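Local atomic coordinates of cystathionine gamma-synthase (Xanthomonas oryzae pv. oryzae KACC 10331, PDB entry 6LD7), a protein that probably uses pyridoxal 5'-phosphate to make cystathionine in the methionine biosynthesis pathway. Residues C[268-273]-C[373-378]. The protein carries 1 engineered substitution. Numbering follows the deposited sequence.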
loop_
_atom_site.group_PDB
_atom_site.type_symbol
_atom_site.label_atom_id
_atom_site.label_comp_id
_atom_site.label_asym_id
_atom_site.label_seq_id
_atom_site.Cartn_x
_atom_site.Cartn_y
_atom_site.Cartn_z
ATOM N N GLU C 268 -12.125 -10.958 27.518
ATOM C CA GLU C 268 -13.550 -11.193 27.889
ATOM C C GLU C 268 -14.038 -12.484 27.224
ATOM O O GLU C 268 -14.602 -13.345 27.894
ATOM C CB GLU C 268 -14.406 -10.008 27.474
ATOM C CG GLU C 268 -15.837 -10.202 27.857
ATOM C CD GLU C 268 -16.863 -9.142 27.408
ATOM O OE1 GLU C 268 -18.100 -9.436 27.397
ATOM O OE2 GLU C 268 -16.461 -8.014 27.148
ATOM N N ASN C 269 -13.720 -12.676 25.957
ATOM C CA ASN C 269 -14.159 -13.881 25.219
ATOM C C ASN C 269 -13.481 -15.122 25.796
ATOM O O ASN C 269 -14.152 -16.138 25.993
ATOM C CB ASN C 269 -13.869 -13.764 23.727
ATOM C CG ASN C 269 -14.827 -12.800 23.061
ATOM O OD1 ASN C 269 -15.901 -12.471 23.625
ATOM N ND2 ASN C 269 -14.486 -12.422 21.836
ATOM N N ALA C 270 -12.191 -15.047 26.088
ATOM C CA ALA C 270 -11.432 -16.203 26.587
ATOM C C ALA C 270 -11.950 -16.635 27.967
ATOM O O ALA C 270 -12.130 -17.844 28.169
ATOM C CB ALA C 270 -9.959 -15.873 26.647
ATOM N N ASP C 271 -12.173 -15.692 28.870
ATOM C CA ASP C 271 -12.795 -15.979 30.208
ATOM C C ASP C 271 -14.144 -16.695 30.016
ATOM O O ASP C 271 -14.347 -17.725 30.674
ATOM C CB ASP C 271 -12.995 -14.703 31.020
ATOM C CG ASP C 271 -11.662 -14.072 31.416
ATOM O OD1 ASP C 271 -10.586 -14.685 31.126
ATOM O OD2 ASP C 271 -11.668 -12.904 31.906
ATOM N N ALA C 272 -14.961 -16.265 29.045
ATOM C CA ALA C 272 -16.262 -16.937 28.818
ATOM C C ALA C 272 -16.038 -18.325 28.226
ATOM O O ALA C 272 -16.703 -19.221 28.623
ATOM C CB ALA C 272 -17.118 -16.091 27.958
ATOM N N ILE C 273 -15.032 -18.524 27.363
ATOM C CA ILE C 273 -14.914 -19.798 26.672
ATOM C C ILE C 273 -14.343 -20.761 27.678
ATOM O O ILE C 273 -14.736 -21.967 27.679
ATOM C CB ILE C 273 -14.083 -19.648 25.380
ATOM C CG1 ILE C 273 -14.953 -18.961 24.333
ATOM C CG2 ILE C 273 -13.598 -20.980 24.904
ATOM C CD1 ILE C 273 -14.219 -18.362 23.172
ATOM N N LEU C 373 -7.065 -22.970 20.647
ATOM C CA LEU C 373 -7.843 -21.824 20.245
ATOM C C LEU C 373 -7.016 -20.576 20.364
ATOM O O LEU C 373 -6.498 -20.305 21.437
ATOM C CB LEU C 373 -9.073 -21.683 21.150
ATOM C CG LEU C 373 -9.993 -22.860 21.184
ATOM C CD1 LEU C 373 -11.185 -22.564 22.090
ATOM C CD2 LEU C 373 -10.495 -23.224 19.814
ATOM N N SER C 374 -7.125 -19.755 19.320
ATOM C CA SER C 374 -6.716 -18.334 19.353
ATOM C C SER C 374 -8.016 -17.539 19.299
ATOM O O SER C 374 -8.643 -17.479 18.243
ATOM C CB SER C 374 -5.790 -17.964 18.239
ATOM O OG SER C 374 -5.579 -16.547 18.208
ATOM N N ILE C 375 -8.456 -17.034 20.432
ATOM C CA ILE C 375 -9.804 -16.443 20.575
ATOM C C ILE C 375 -9.735 -14.993 20.121
ATOM O O ILE C 375 -8.883 -14.209 20.586
ATOM C CB ILE C 375 -10.287 -16.649 22.005
ATOM C CG1 ILE C 375 -10.499 -18.161 22.201
ATOM C CG2 ILE C 375 -11.544 -15.836 22.296
ATOM C CD1 ILE C 375 -10.407 -18.571 23.600
ATOM N N GLY C 376 -10.590 -14.702 19.167
ATOM C CA GLY C 376 -10.691 -13.362 18.559
ATOM C C GLY C 376 -11.657 -12.443 19.300
ATOM O O GLY C 376 -11.895 -12.638 20.544
ATOM N N ILE C 377 -12.130 -11.419 18.575
ATOM C CA ILE C 377 -12.977 -10.357 19.136
ATOM C C ILE C 377 -14.393 -10.356 18.557
ATOM O O ILE C 377 -15.123 -9.316 18.768
ATOM C CB ILE C 377 -12.300 -9.012 18.961
ATOM C CG1 ILE C 377 -12.205 -8.574 17.502
ATOM C CG2 ILE C 377 -10.974 -9.078 19.645
ATOM C CD1 ILE C 377 -11.729 -7.179 17.367
ATOM N N GLU C 378 -14.831 -11.493 18.066
ATOM C CA GLU C 378 -16.242 -11.697 17.688
ATOM C C GLU C 378 -17.085 -11.607 18.960
ATOM O O GLU C 378 -16.547 -11.728 20.053
ATOM C CB GLU C 378 -16.426 -13.097 17.089
ATOM C CG GLU C 378 -15.661 -13.315 15.811
ATOM C CD GLU C 378 -14.284 -13.929 15.945
ATOM O OE1 GLU C 378 -13.778 -13.948 17.050
ATOM O OE2 GLU C 378 -13.691 -14.293 14.920
HETATM O O HOH W 1 -17.410 -10.440 22.932
#
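Asn269 reaches from its helix to the turn that follows strand 370-374, and its amide nitrogen ND2 gives a hydrogen bond to each of two backbone carbonyls. The bond from Asn269 ND2 to Gly376 O (2.9 Å) is fairly straight and close to the amide plane, although ND2 sits 32° off the carbonyl plane. Glu378 O, 2.8 Å from Asn269 ND2, receives its bond within its own carbonyl plane. A water donates to Asn269 OD1 and, at a longer distance, to Glu378 O. Asparagine suits this buried place because the two carbonyls can only accept, so the nitrogen and not OD1 must face them. A side chain on Gly376 would run into Glu378 OE1, which is hydrogen-bonded to Ser343.

Beyond the amide the contact turns apolar. With chi1 -67°, Ile375 CG2 lies anti to the backbone N, which turns that branch to the helix, a tight 3.4 Å from Asn269 CB. Branched Ile375 offers a second methyl, CD1, to the small Ala270 CB. One helical turn on from Asn269, Ile273 meets Ile375 tip to tip, Ile273 CD1 3.8 Å from Ile375 CG2, while Ile273 CG2 touches Leu373 CD1 at 4.0 Å. The alternate residues Leu373 and Ile375 thus face the helix, and Met311 of the adjacent strand joins them. This is helix-on-sheet packing in the C-terminal domain of a fold-type I pyridoxal phosphate enzyme, with helix 259-277 against its mixed sheet.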